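Local coordinates for polyprenyl synthetase (Nonlabens dokdonensis, PDB 6KD7), which probably acts as a magnesium-dependent prenyltransferase, a geranylgeranyl pyrophosphate synthase that lengthens prenyl diphosphates by adding five-carbon units, at residues Ala61-Ala67 with Leu117-Tyr121; Gln128-Val132 with Gln178-Ile183; Leu212-Gly216 with Lys275-Glu279; Ile229-Lys233 with Trp254-Phe259. All blocks are in the same frame, centred on the assembly; numbering follows the deposited sequence. Where two conformers were deposited one is given.

Contact 1: Ala61-Ala67 with Leu117-Tyr121; sequences AMNAAIA and LFEDY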
loop_
_atom_site.group_PDB
_atom_site.type_symbol
_atom_site.label_atom_id
_atom_site.label_comp_id
_atom_site.label_asym_id
_atom_site.label_seq_id
_atom_site.Cartn_x
_atom_site.Cartn_y
_atom_site.Cartn_z
ATOM N N ALA A 61 -48.182 14.613 -11.960
ATOM C CA ALA A 61 -46.747 14.939 -12.042
ATOM C C ALA A 61 -45.872 13.935 -11.272
ATOM O O ALA A 61 -44.659 14.046 -11.344
ATOM C CB ALA A 61 -46.526 16.335 -11.561
ATOM N N MET A 62 -46.460 12.994 -10.566
ATOM C CA MET A 62 -45.762 12.253 -9.501
ATOM C C MET A 62 -44.637 11.414 -10.133
ATOM O O MET A 62 -43.532 11.482 -9.612
ATOM C CB MET A 62 -46.697 11.321 -8.743
ATOM C CG MET A 62 -46.100 10.741 -7.452
ATOM S SD MET A 62 -45.525 11.994 -6.277
ATOM C CE MET A 62 -47.066 12.835 -5.877
ATOM N N ASN A 63 -44.919 10.630 -11.180
ATOM C CA ASN A 63 -43.891 9.741 -11.797
ATOM C C ASN A 63 -42.690 10.605 -12.234
ATOM O O ASN A 63 -41.555 10.224 -11.919
ATOM C CB ASN A 63 -44.488 8.880 -12.905
ATOM C CG ASN A 63 -45.281 7.714 -12.355
ATOM O OD1 ASN A 63 -45.375 7.513 -11.159
ATOM N ND2 ASN A 63 -45.823 6.905 -13.236
ATOM N N ALA A 64 -42.918 11.766 -12.832
ATOM C CA ALA A 64 -41.848 12.672 -13.266
ATOM C C ALA A 64 -41.074 13.232 -12.061
ATOM O O ALA A 64 -39.839 13.446 -12.180
ATOM C CB ALA A 64 -42.394 13.802 -14.070
ATOM N N ALA A 65 -41.777 13.593 -10.995
ATOM C CA ALA A 65 -41.179 14.064 -9.724
ATOM C C ALA A 65 -40.245 12.968 -9.177
ATOM O O ALA A 65 -39.117 13.265 -8.817
ATOM C CB ALA A 65 -42.272 14.368 -8.716
ATOM N N ILE A 66 -40.711 11.740 -9.153
ATOM C CA ILE A 66 -39.904 10.601 -8.685
ATOM C C ILE A 66 -38.703 10.409 -9.625
ATOM O O ILE A 66 -37.600 10.175 -9.089
ATOM C CB ILE A 66 -40.774 9.365 -8.572
ATOM C CG1 ILE A 66 -41.825 9.593 -7.485
ATOM C CG2 ILE A 66 -39.914 8.126 -8.302
ATOM C CD1 ILE A 66 -42.830 8.454 -7.363
ATOM N N ALA A 67 -38.848 10.594 -10.946
ATOM C CA ALA A 67 -37.703 10.496 -11.883
ATOM C C ALA A 67 -36.624 11.495 -11.447
ATOM O O ALA A 67 -35.418 11.184 -11.483
ATOM C CB ALA A 67 -38.098 10.789 -13.317
ATOM N N LEU A 117 -39.573 5.971 -15.562
ATOM C CA LEU A 117 -40.689 6.577 -14.811
ATOM C C LEU A 117 -41.460 7.557 -15.719
ATOM O O LEU A 117 -42.532 7.999 -15.300
ATOM C CB LEU A 117 -40.132 7.223 -13.523
ATOM C CG LEU A 117 -39.904 6.223 -12.373
ATOM C CD1 LEU A 117 -38.828 6.703 -11.423
ATOM C CD2 LEU A 117 -41.178 5.943 -11.587
ATOM N N PHE A 118 -40.942 7.914 -16.898
ATOM C CA PHE A 118 -41.660 8.760 -17.872
ATOM C C PHE A 118 -42.691 7.924 -18.662
ATOM O O PHE A 118 -43.516 8.515 -19.320
ATOM C CB PHE A 118 -40.693 9.463 -18.811
ATOM C CG PHE A 118 -39.762 10.393 -18.114
ATOM C CD1 PHE A 118 -40.200 11.189 -17.082
ATOM C CD2 PHE A 118 -38.440 10.502 -18.492
ATOM C CE1 PHE A 118 -39.342 12.057 -16.426
ATOM C CE2 PHE A 118 -37.575 11.346 -17.809
ATOM C CZ PHE A 118 -38.027 12.127 -16.776
ATOM N N GLU A 119 -42.654 6.603 -18.619
ATOM C CA GLU A 119 -43.346 5.760 -19.642
ATOM C C GLU A 119 -44.876 5.853 -19.558
ATOM O O GLU A 119 -45.473 5.603 -20.609
ATOM C CB GLU A 119 -42.906 4.294 -19.580
ATOM C CG GLU A 119 -41.517 4.132 -20.165
ATOM C CD GLU A 119 -40.798 2.819 -19.937
ATOM O OE1 GLU A 119 -41.463 1.873 -19.527
ATOM O OE2 GLU A 119 -39.605 2.722 -20.346
ATOM N N ASP A 120 -45.484 6.172 -18.405
ATOM C CA ASP A 120 -46.964 6.327 -18.301
ATOM C C ASP A 120 -47.446 7.638 -18.930
ATOM O O ASP A 120 -48.619 7.731 -19.110
ATOM C CB ASP A 120 -47.501 6.261 -16.877
ATOM C CG ASP A 120 -47.361 4.880 -16.314
ATOM O OD1 ASP A 120 -47.092 3.962 -17.104
ATOM O OD2 ASP A 120 -47.488 4.741 -15.110
ATOM N N TYR A 121 -46.567 8.571 -19.276
ATOM C CA TYR A 121 -47.034 9.833 -19.899
ATOM C C TYR A 121 -47.449 9.610 -21.359
ATOM O O TYR A 121 -47.018 8.638 -21.976
ATOM C CB TYR A 121 -46.040 10.968 -19.667
ATOM C CG TYR A 121 -45.944 11.336 -18.212
ATOM C CD1 TYR A 121 -46.935 12.078 -17.601
ATOM C CD2 TYR A 121 -44.906 10.877 -17.425
ATOM C CE1 TYR A 121 -46.875 12.391 -16.256
ATOM C CE2 TYR A 121 -44.836 11.174 -16.078
ATOM C CZ TYR A 121 -45.825 11.934 -15.488
ATOM O OH TYR A 121 -45.762 12.234 -14.167
#
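Tyr121 pushes its ring in beside Ala64 and Asn63, so that its hydroxyl ends against the backbone of helix 58-82, with Tyr121 OH 3.4 Å from Ala61 C. The helix is kinked here, and the amide of Ala64 lacks its regular bond to the preceding turn. Ala64 N instead donates to Tyr121 OH at 3.2 Å, with an N-H...O angle of 156°, and reaches the ring at its edge, close to the ring plane. The same hydroxyl is bonded to the carbonyl of Asp60, so it bridges two backbone groups that an unbroken helix would join directly. Tyr121 is presented by a type I turn, closed by the 3.1 Å bond from Tyr121 N to Phe118 O.

On the same helix, one turn further along, Ala67 meets Phe118. Although the CB of Phe118 points away from the helix, CG lies beside the backbone N (chi1 -62°), and this swings the ring back until CE1 is 3.6 Å from Ala67 CB. Leu117 crosses Ile66 at about a right angle, with CD1 3.6 Å from Ile66 CG2, while its carbonyl O sits 3.2 Å from Asn63 CB, buried and without a polar partner. Other parts of the helical bundle close the surroundings: Phe133 meets the Phe118 ring edge-to-face, and Met179 packs on both Ala64 and Phe118. Set between Ala64 N and Asp60 O, the tyrosine hydroxyl probably compensates for the main-chain bond lost at a kink flanked by apolar packing of Leu117 and Phe118.

Contact 2: Gln128-Val132 with Gln178-Ile183; sequences QLNKV and QMGAII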
loop_
_atom_site.group_PDB
_atom_site.type_symbol
_atom_site.label_atom_id
_atom_site.label_comp_id
_atom_site.label_asym_id
_atom_site.label_seq_id
_atom_site.Cartn_x
_atom_site.Cartn_y
_atom_site.Cartn_z
ATOM N N GLN A 128 -41.348 15.301 -24.545
ATOM C CA GLN A 128 -40.850 16.619 -24.085
ATOM C C GLN A 128 -40.019 16.407 -22.797
ATOM O O GLN A 128 -39.038 17.138 -22.589
ATOM C CB GLN A 128 -42.063 17.537 -23.876
ATOM C CG GLN A 128 -42.594 18.190 -25.151
ATOM C CD GLN A 128 -43.701 19.145 -24.753
ATOM O OE1 GLN A 128 -44.818 18.734 -24.458
ATOM N NE2 GLN A 128 -43.339 20.396 -24.558
ATOM N N LEU A 129 -40.509 15.526 -21.930
ATOM C CA LEU A 129 -39.910 15.163 -20.623
ATOM C C LEU A 129 -38.512 14.586 -20.914
ATOM O O LEU A 129 -37.533 15.140 -20.370
ATOM C CB LEU A 129 -40.822 14.166 -19.906
ATOM C CG LEU A 129 -42.106 14.755 -19.305
ATOM C CD1 LEU A 129 -42.942 13.666 -18.670
ATOM C CD2 LEU A 129 -41.822 15.889 -18.298
ATOM N N ASN A 130 -38.433 13.583 -21.803
ATOM C CA ASN A 130 -37.158 12.889 -22.127
ATOM C C ASN A 130 -36.182 13.922 -22.637
ATOM O O ASN A 130 -35.028 13.962 -22.200
ATOM C CB ASN A 130 -37.289 11.760 -23.136
ATOM C CG ASN A 130 -37.667 10.498 -22.439
ATOM O OD1 ASN A 130 -38.861 10.238 -22.236
ATOM N ND2 ASN A 130 -36.671 9.693 -22.093
ATOM N N LYS A 131 -36.641 14.789 -23.528
ATOM C CA LYS A 131 -35.737 15.784 -24.152
ATOM C C LYS A 131 -35.134 16.766 -23.139
ATOM O O LYS A 131 -33.932 16.914 -23.155
ATOM C CB LYS A 131 -36.500 16.540 -25.238
ATOM C CG LYS A 131 -35.631 17.320 -26.206
ATOM C CD LYS A 131 -36.283 17.469 -27.545
ATOM C CE LYS A 131 -35.436 18.234 -28.532
ATOM N NZ LYS A 131 -34.909 19.480 -27.941
ATOM N N VAL A 132 -35.921 17.340 -22.233
ATOM C CA VAL A 132 -35.330 18.350 -21.313
ATOM C C VAL A 132 -34.515 17.591 -20.235
ATOM O O VAL A 132 -33.448 18.107 -19.823
ATOM C CB VAL A 132 -36.374 19.303 -20.695
ATOM C CG1 VAL A 132 -37.353 18.552 -19.815
ATOM C CG2 VAL A 132 -35.673 20.418 -19.929
ATOM N N GLN A 178 -39.644 22.889 -15.103
ATOM C CA GLN A 178 -40.060 22.737 -16.505
ATOM C C GLN A 178 -40.841 21.443 -16.674
ATOM O O GLN A 178 -41.860 21.505 -17.407
ATOM C CB GLN A 178 -38.905 22.953 -17.467
ATOM C CG GLN A 178 -39.353 22.741 -18.887
ATOM C CD GLN A 178 -38.328 23.155 -19.899
ATOM O OE1 GLN A 178 -38.625 23.065 -21.085
ATOM N NE2 GLN A 178 -37.144 23.578 -19.488
ATOM N N MET A 179 -40.496 20.352 -15.987
ATOM C CA MET A 179 -41.200 19.063 -16.196
ATOM C C MET A 179 -42.646 19.176 -15.679
ATOM O O MET A 179 -43.538 18.414 -16.177
ATOM C CB MET A 179 -40.494 17.872 -15.512
ATOM C CG MET A 179 -39.156 17.535 -16.228
ATOM S SD MET A 179 -38.044 16.402 -15.363
ATOM C CE MET A 179 -39.083 14.993 -15.098
ATOM N N GLY A 180 -42.868 19.937 -14.612
ATOM C CA GLY A 180 -44.235 20.059 -14.053
ATOM C C GLY A 180 -45.103 20.841 -15.015
ATOM O O GLY A 180 -46.217 20.414 -15.281
ATOM N N ALA A 181 -44.527 21.887 -15.589
ATOM C CA ALA A 181 -45.129 22.739 -16.620
ATOM C C ALA A 181 -45.477 21.877 -17.852
ATOM O O ALA A 181 -46.602 21.983 -18.373
ATOM C CB ALA A 181 -44.202 23.887 -16.911
ATOM N N ILE A 182 -44.595 20.970 -18.264
ATOM C CA ILE A 182 -44.858 20.080 -19.421
ATOM C C ILE A 182 -46.061 19.215 -19.073
ATOM O O ILE A 182 -46.894 18.989 -19.925
ATOM C CB ILE A 182 -43.642 19.193 -19.750
ATOM C CG1 ILE A 182 -42.522 20.006 -20.394
ATOM C CG2 ILE A 182 -44.041 17.988 -20.594
ATOM C CD1 ILE A 182 -41.210 19.257 -20.375
ATOM N N ILE A 183 -46.114 18.697 -17.861
ATOM C CA ILE A 183 -47.248 17.806 -17.496
ATOM C C ILE A 183 -48.579 18.575 -17.488
ATOM O O ILE A 183 -49.608 17.943 -17.683
ATOM C CB ILE A 183 -46.918 17.044 -16.208
ATOM C CG1 ILE A 183 -45.791 16.048 -16.496
ATOM C CG2 ILE A 183 -48.147 16.359 -15.654
ATOM C CD1 ILE A 183 -45.050 15.574 -15.291
#
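The amide N of Ile182 bonds to Gln178 O at 2.9 Å, the shortest hydrogen bond within either segment, and this turn of helix points both side chains at the other helix, Gln178 at Val132 and Ile182 at Gln128, Leu129 and Val132. Across the contact there is no hydrogen bond at all, and the interface is built from apolar branches. Ile182 lies in a hollow between its three partners. Its CG2 is 3.8 Å from Leu129 CD2, and its CD1 reaches 4.0 Å from Val132 CG1. Leu129 answers from the other helix, sliding past Ile182 in the opposite direction and crossing Met179 at about a right angle, with CD2 3.7 Å from Met179 CB. Val132 divides its two methyls: CG1, held between the backbone N and the carbonyl carbon (chi1 64°), turns to Met179 and Ile182, whereas CG2 touches the side chain of Gln178, 3.8 Å from its CD. Tyr121 and Phe118, from the loop before helix 123-150, cover the Leu129 and Met179 side. With segment axes 10.0 Å apart and running at 165°, the pair is a nearly antiparallel helix packing of the kind that builds the all-alpha isoprenoid synthase fold.

Contact 3: Leu212-Gly216 with Lys275-Glu279; sequences LDAFG and KVFFE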
loop_
_atom_site.group_PDB
_atom_site.type_symbol
_atom_site.label_atom_id
_atom_site.label_comp_id
_atom_site.label_asym_id
_atom_site.label_seq_id
_atom_site.Cartn_x
_atom_site.Cartn_y
_atom_site.Cartn_z
ATOM N N LEU A 212 -22.090 29.220 3.288
ATOM C CA LEU A 212 -22.347 28.489 4.544
ATOM C C LEU A 212 -21.263 27.426 4.740
ATOM O O LEU A 212 -21.069 27.002 5.881
ATOM C CB LEU A 212 -23.754 27.870 4.532
ATOM C CG LEU A 212 -24.927 28.863 4.657
ATOM C CD1 LEU A 212 -26.263 28.134 4.604
ATOM C CD2 LEU A 212 -24.849 29.704 5.937
ATOM N N ASP A 213 -20.611 26.971 3.680
ATOM C CA ASP A 213 -19.506 25.988 3.836
ATOM C C ASP A 213 -18.436 26.615 4.757
ATOM O O ASP A 213 -17.982 25.926 5.614
ATOM C CB ASP A 213 -18.921 25.576 2.484
ATOM C CG ASP A 213 -17.925 24.438 2.598
ATOM O OD1 ASP A 213 -16.737 24.706 2.862
ATOM O OD2 ASP A 213 -18.372 23.314 2.546
ATOM N N ALA A 214 -18.098 27.883 4.572
ATOM C CA ALA A 214 -17.132 28.631 5.398
ATOM C C ALA A 214 -17.784 29.130 6.694
ATOM O O ALA A 214 -17.170 28.951 7.754
ATOM C CB ALA A 214 -16.594 29.789 4.616
ATOM N N PHE A 215 -18.976 29.734 6.616
ATOM C CA PHE A 215 -19.523 30.574 7.706
ATOM C C PHE A 215 -20.729 29.947 8.370
ATOM O O PHE A 215 -21.291 30.605 9.210
ATOM C CB PHE A 215 -19.919 31.942 7.185
ATOM C CG PHE A 215 -18.714 32.730 6.793
ATOM C CD1 PHE A 215 -17.786 33.098 7.761
ATOM C CD2 PHE A 215 -18.465 33.027 5.469
ATOM C CE1 PHE A 215 -16.638 33.777 7.395
ATOM C CE2 PHE A 215 -17.332 33.735 5.107
ATOM C CZ PHE A 215 -16.424 34.111 6.073
ATOM N N GLY A 216 -21.103 28.743 7.954
ATOM C CA GLY A 216 -22.294 28.048 8.464
ATOM C C GLY A 216 -22.124 27.514 9.869
ATOM O O GLY A 216 -20.996 27.444 10.338
ATOM N N LYS A 275 -11.073 32.271 6.702
ATOM C CA LYS A 275 -12.392 32.899 7.035
ATOM C C LYS A 275 -12.170 34.392 7.296
ATOM O O LYS A 275 -12.858 35.234 6.638
ATOM C CB LYS A 275 -13.088 32.158 8.171
ATOM C CG LYS A 275 -13.736 30.860 7.708
ATOM C CD LYS A 275 -14.152 29.930 8.813
ATOM C CE LYS A 275 -15.169 30.576 9.724
ATOM N NZ LYS A 275 -15.969 29.535 10.400
ATOM N N VAL A 276 -11.142 34.746 8.070
ATOM C CA VAL A 276 -10.903 36.186 8.377
ATOM C C VAL A 276 -10.553 36.919 7.088
ATOM O O VAL A 276 -11.071 38.045 6.908
ATOM C CB VAL A 276 -9.839 36.373 9.476
ATOM C CG1 VAL A 276 -9.472 37.843 9.621
ATOM C CG2 VAL A 276 -10.308 35.765 10.801
ATOM N N PHE A 277 -9.733 36.343 6.215
ATOM C CA PHE A 277 -9.405 36.997 4.916
ATOM C C PHE A 277 -10.670 37.170 4.063
ATOM O O PHE A 277 -10.820 38.170 3.355
ATOM C CB PHE A 277 -8.362 36.209 4.121
ATOM C CG PHE A 277 -6.950 36.435 4.593
ATOM C CD1 PHE A 277 -6.426 37.719 4.652
ATOM C CD2 PHE A 277 -6.157 35.375 5.007
ATOM C CE1 PHE A 277 -5.135 37.926 5.111
ATOM C CE2 PHE A 277 -4.863 35.587 5.458
ATOM C CZ PHE A 277 -4.356 36.858 5.502
ATOM N N PHE A 278 -11.563 36.194 4.107
ATOM C CA PHE A 278 -12.833 36.252 3.341
ATOM C C PHE A 278 -13.607 37.512 3.785
ATOM O O PHE A 278 -13.979 38.254 2.873
ATOM C CB PHE A 278 -13.636 34.957 3.490
ATOM C CG PHE A 278 -13.125 33.771 2.708
ATOM C CD1 PHE A 278 -12.231 33.918 1.666
ATOM C CD2 PHE A 278 -13.626 32.505 2.972
ATOM C CE1 PHE A 278 -11.806 32.818 0.939
ATOM C CE2 PHE A 278 -13.225 31.409 2.233
ATOM C CZ PHE A 278 -12.310 31.570 1.218
ATOM N N GLU A 279 -13.774 37.746 5.101
ATOM C CA GLU A 279 -14.466 38.950 5.662
ATOM C C GLU A 279 -13.676 40.181 5.223
ATOM O O GLU A 279 -14.194 40.963 4.377
ATOM C CB GLU A 279 -14.637 38.910 7.183
ATOM C CG GLU A 279 -14.745 37.505 7.710
ATOM C CD GLU A 279 -15.236 37.306 9.128
ATOM O OE1 GLU A 279 -16.400 37.638 9.379
ATOM O OE2 GLU A 279 -14.468 36.746 9.957
#
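The second aspartate-rich motif of the polyprenyl synthases, DDxxD, closes with Asp213 near the end of helix 188-215, and the residues that follow it, Ala214 and Phe215, pack on Lys275 and Phe278 of helix 264-281. Lys275 spans the gap. Its chain bends at the third torsion (chi3 61°), which carries CD and CE along the carbonyl of Ala214 and brings NZ to a 3.0 Å bond with Ala214 O. The ammonium lies in the carbonyl plane, with a C=O...N angle of 160°. A positive charge placed there, where the helix finishes, would probably gain from the partial negative charge of the exiting carbonyls.

Phe215 runs past Lys275 in the opposite direction and turns a ring edge to helix 264-281: CZ is 3.8 Å from Lys275 O, which is in the ring plane, and 3.9 Å from Phe278 CB. The methyl of Ala214 touches the edge of the Phe278 ring, CB to CD2 4.3 Å, and Leu237 of helix 236-241 packs on Ala214, Phe215 and Phe278 alike. Asp213 itself turns elsewhere, forming a salt bridge with Lys223, and a magnesium ion lies about 13 Å from the Ala214 side chain. A lysine-to-carbonyl hydrogen bond and aromatic packing thus join helix 264-281 to the end of helix 188-215, just past the DDxxD motif that typically binds magnesium in trans-prenyltransferases.

Contact 4: Ile229-Lys233 with Trp254-Phe259; sequences IRENK and WFALHF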
loop_
_atom_site.group_PDB
_atom_site.type_symbol
_atom_site.label_atom_id
_atom_site.label_comp_id
_atom_site.label_asym_id
_atom_site.label_seq_id
_atom_site.Cartn_x
_atom_site.Cartn_y
_atom_site.Cartn_z
ATOM N N ILE A 229 -12.415 25.193 2.084
ATOM C CA ILE A 229 -11.101 25.779 2.438
ATOM C C ILE A 229 -10.054 24.653 2.541
ATOM O O ILE A 229 -9.025 24.718 1.827
ATOM C CB ILE A 229 -11.177 26.605 3.718
ATOM C CG1 ILE A 229 -11.989 27.886 3.499
ATOM C CG2 ILE A 229 -9.748 26.929 4.133
ATOM C CD1 ILE A 229 -12.418 28.599 4.773
ATOM N N ARG A 230 -10.339 23.633 3.332
ATOM C CA ARG A 230 -9.419 22.503 3.524
ATOM C C ARG A 230 -9.025 21.900 2.171
ATOM O O ARG A 230 -7.836 21.510 2.004
ATOM C CB ARG A 230 -10.065 21.460 4.413
ATOM C CG ARG A 230 -9.197 20.221 4.556
ATOM C CD ARG A 230 -9.717 19.298 5.641
ATOM N NE ARG A 230 -10.988 18.759 5.216
ATOM C CZ ARG A 230 -11.151 17.899 4.218
ATOM N NH1 ARG A 230 -10.119 17.424 3.524
ATOM N NH2 ARG A 230 -12.376 17.515 3.916
ATOM N N GLU A 231 -9.962 21.808 1.230
ATOM C CA GLU A 231 -9.727 21.109 -0.061
ATOM C C GLU A 231 -9.295 22.113 -1.122
ATOM O O GLU A 231 -9.135 21.736 -2.266
ATOM C CB GLU A 231 -10.982 20.367 -0.488
ATOM C CG GLU A 231 -11.314 19.207 0.430
ATOM C CD GLU A 231 -12.451 18.314 -0.064
ATOM O OE1 GLU A 231 -13.263 18.785 -0.895
ATOM O OE2 GLU A 231 -12.533 17.150 0.393
ATOM N N ASN A 232 -9.105 23.368 -0.742
ATOM C CA ASN A 232 -8.677 24.424 -1.680
ATOM C C ASN A 232 -9.643 24.497 -2.864
ATOM O O ASN A 232 -9.158 24.793 -3.958
ATOM C CB ASN A 232 -7.219 24.209 -2.132
ATOM C CG ASN A 232 -6.286 24.130 -0.944
ATOM O OD1 ASN A 232 -6.320 24.998 -0.055
ATOM N ND2 ASN A 232 -5.512 23.063 -0.883
ATOM N N LYS A 233 -10.956 24.355 -2.646
ATOM C CA LYS A 233 -11.949 24.536 -3.742
ATOM C C LYS A 233 -12.083 26.026 -4.001
ATOM O O LYS A 233 -12.308 26.797 -3.046
ATOM C CB LYS A 233 -13.306 23.937 -3.403
ATOM C CG LYS A 233 -13.322 22.422 -3.395
ATOM C CD LYS A 233 -14.258 21.782 -4.407
ATOM C CE LYS A 233 -14.880 20.506 -3.863
ATOM N NZ LYS A 233 -13.897 19.393 -3.762
ATOM N N TRP A 254 -2.205 30.247 1.280
ATOM C CA TRP A 254 -2.987 29.279 2.088
ATOM C C TRP A 254 -3.546 28.193 1.169
ATOM O O TRP A 254 -3.568 27.041 1.563
ATOM C CB TRP A 254 -4.101 30.003 2.842
ATOM C CG TRP A 254 -3.625 30.638 4.109
ATOM C CD1 TRP A 254 -3.468 31.968 4.348
ATOM C CD2 TRP A 254 -3.196 29.959 5.309
ATOM N NE1 TRP A 254 -3.016 32.166 5.626
ATOM C CE2 TRP A 254 -2.826 30.956 6.235
ATOM C CE3 TRP A 254 -3.067 28.614 5.685
ATOM C CZ2 TRP A 254 -2.376 30.653 7.518
ATOM C CZ3 TRP A 254 -2.619 28.311 6.956
ATOM C CH2 TRP A 254 -2.274 29.322 7.859
ATOM N N PHE A 255 -3.973 28.564 -0.039
ATOM C CA PHE A 255 -4.683 27.644 -0.971
ATOM C C PHE A 255 -3.667 26.751 -1.681
ATOM O O PHE A 255 -4.094 25.895 -2.455
ATOM C CB PHE A 255 -5.598 28.416 -1.929
ATOM C CG PHE A 255 -7.030 28.480 -1.444
ATOM C CD1 PHE A 255 -7.340 29.073 -0.223
ATOM C CD2 PHE A 255 -8.062 27.877 -2.159
ATOM C CE1 PHE A 255 -8.645 29.076 0.261
ATOM C CE2 PHE A 255 -9.364 27.868 -1.669
ATOM C CZ PHE A 255 -9.656 28.460 -0.460
ATOM N N ALA A 256 -2.369 26.947 -1.415
ATOM C CA ALA A 256 -1.282 26.082 -1.941
ATOM C C ALA A 256 -0.976 24.938 -0.969
ATOM O O ALA A 256 -0.324 23.987 -1.410
ATOM C CB ALA A 256 -0.040 26.908 -2.222
ATOM N N LEU A 257 -1.401 25.009 0.299
ATOM C CA LEU A 257 -1.148 23.903 1.248
ATOM C C LEU A 257 -2.221 22.833 1.089
ATOM O O LEU A 257 -3.409 23.150 1.262
ATOM C CB LEU A 257 -1.129 24.418 2.688
ATOM C CG LEU A 257 -0.197 25.586 2.950
ATOM C CD1 LEU A 257 -0.261 25.961 4.397
ATOM C CD2 LEU A 257 1.235 25.260 2.531
ATOM N N HIS A 258 -1.816 21.609 0.722
ATOM C CA HIS A 258 -2.662 20.386 0.769
ATOM C C HIS A 258 -2.906 20.056 2.227
ATOM O O HIS A 258 -1.993 20.293 3.061
ATOM C CB HIS A 258 -2.072 19.145 0.068
ATOM C CG HIS A 258 -3.074 18.100 -0.323
ATOM N ND1 HIS A 258 -3.591 17.184 0.558
ATOM C CD2 HIS A 258 -3.643 17.819 -1.518
ATOM C CE1 HIS A 258 -4.411 16.379 -0.078
ATOM N NE2 HIS A 258 -4.477 16.757 -1.330
ATOM N N PHE A 259 -4.105 19.564 2.516
ATOM C CA PHE A 259 -4.480 19.144 3.890
ATOM C C PHE A 259 -3.719 17.864 4.303
ATOM O O PHE A 259 -3.578 17.601 5.501
ATOM C CB PHE A 259 -5.999 18.951 4.008
ATOM C CG PHE A 259 -6.508 17.650 3.454
ATOM C CD1 PHE A 259 -6.768 17.517 2.103
ATOM C CD2 PHE A 259 -6.714 16.561 4.285
ATOM C CE1 PHE A 259 -7.236 16.320 1.578
ATOM C CE2 PHE A 259 -7.163 15.359 3.753
ATOM C CZ PHE A 259 -7.385 15.231 2.395
HETATM O O HOH W 1 -5.957 20.223 0.318
HETATM O O HOH W 2 -5.854 22.510 3.451
#
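Asn232 and Phe255 form the tight half of this contact, while Arg230, Phe259 and two waters make up its wetter side. Asn232 has a positive phi (55°) and ends helix 227-230 in a Schellman motif, which presents its side chain to the loop 254-259. Its ND2 donates to Leu257 O at 3.0 Å; the bond is nearly straight, but the donor stands well above the plane of that carbonyl. The other end of the amide, OD1, lies 3.8 Å above one face of the Phe255 ring, offset toward the rim, and takes a hydrogen bond from Lys270. The edge of the same ring meets the backbone carbonyl of Lys233, CE2 of Phe255 to Lys233 O 3.4 Å, and Tyr238 stacks on Phe255.

On the looser side Arg230 reaches over Phe259 in a cation-pi contact. NH1 sits 3.4 Å above the ring centre, and the guanidinium stands steeply to the ring, the two planes 79° apart. Arg230 NE is tied to Glu224, and Glu231 links the arginine to Lys233 in a salt-bridge network. Between the backbones, water 1 donates to Arg230 O at 2.8 Å and accepts from Phe259 N at 2.9 Å. Water 2 also donates to Arg230 O, and more weakly to Leu257 O.

Glu92 of a third subunit bonds to His258 N, so the loop also faces a neighbour. The side chain of Lys233 is about 6 Å from a magnesium ion, consistent with this Schellman-capped helix end lying at the rim of the prenyltransferase active site.

The four contacts form two pairs on opposite sides of the chain's centre. Contacts 1 and 2 have centres 10 Å apart and touch, with Met179 and Ile183 of helix 158-183 packing on helix 58-82 and the loop before helix 123-150. Contacts 3 and 4, centres 14 Å apart, meet where Ile229 packs on Lys275 and Phe278. Centres of the two pairs are about 40 Å apart, nearest atoms about 24 Å. Along the chain contact 1 closes before contact 2 opens, and contact 4 nests within the loop contact 3 closes. Side chains of Ile66 and Lys233 lie about 14 and 13 Å from pyrophosphate, so the pairs flank the ligand region, contact 4 nearing a magnesium ion.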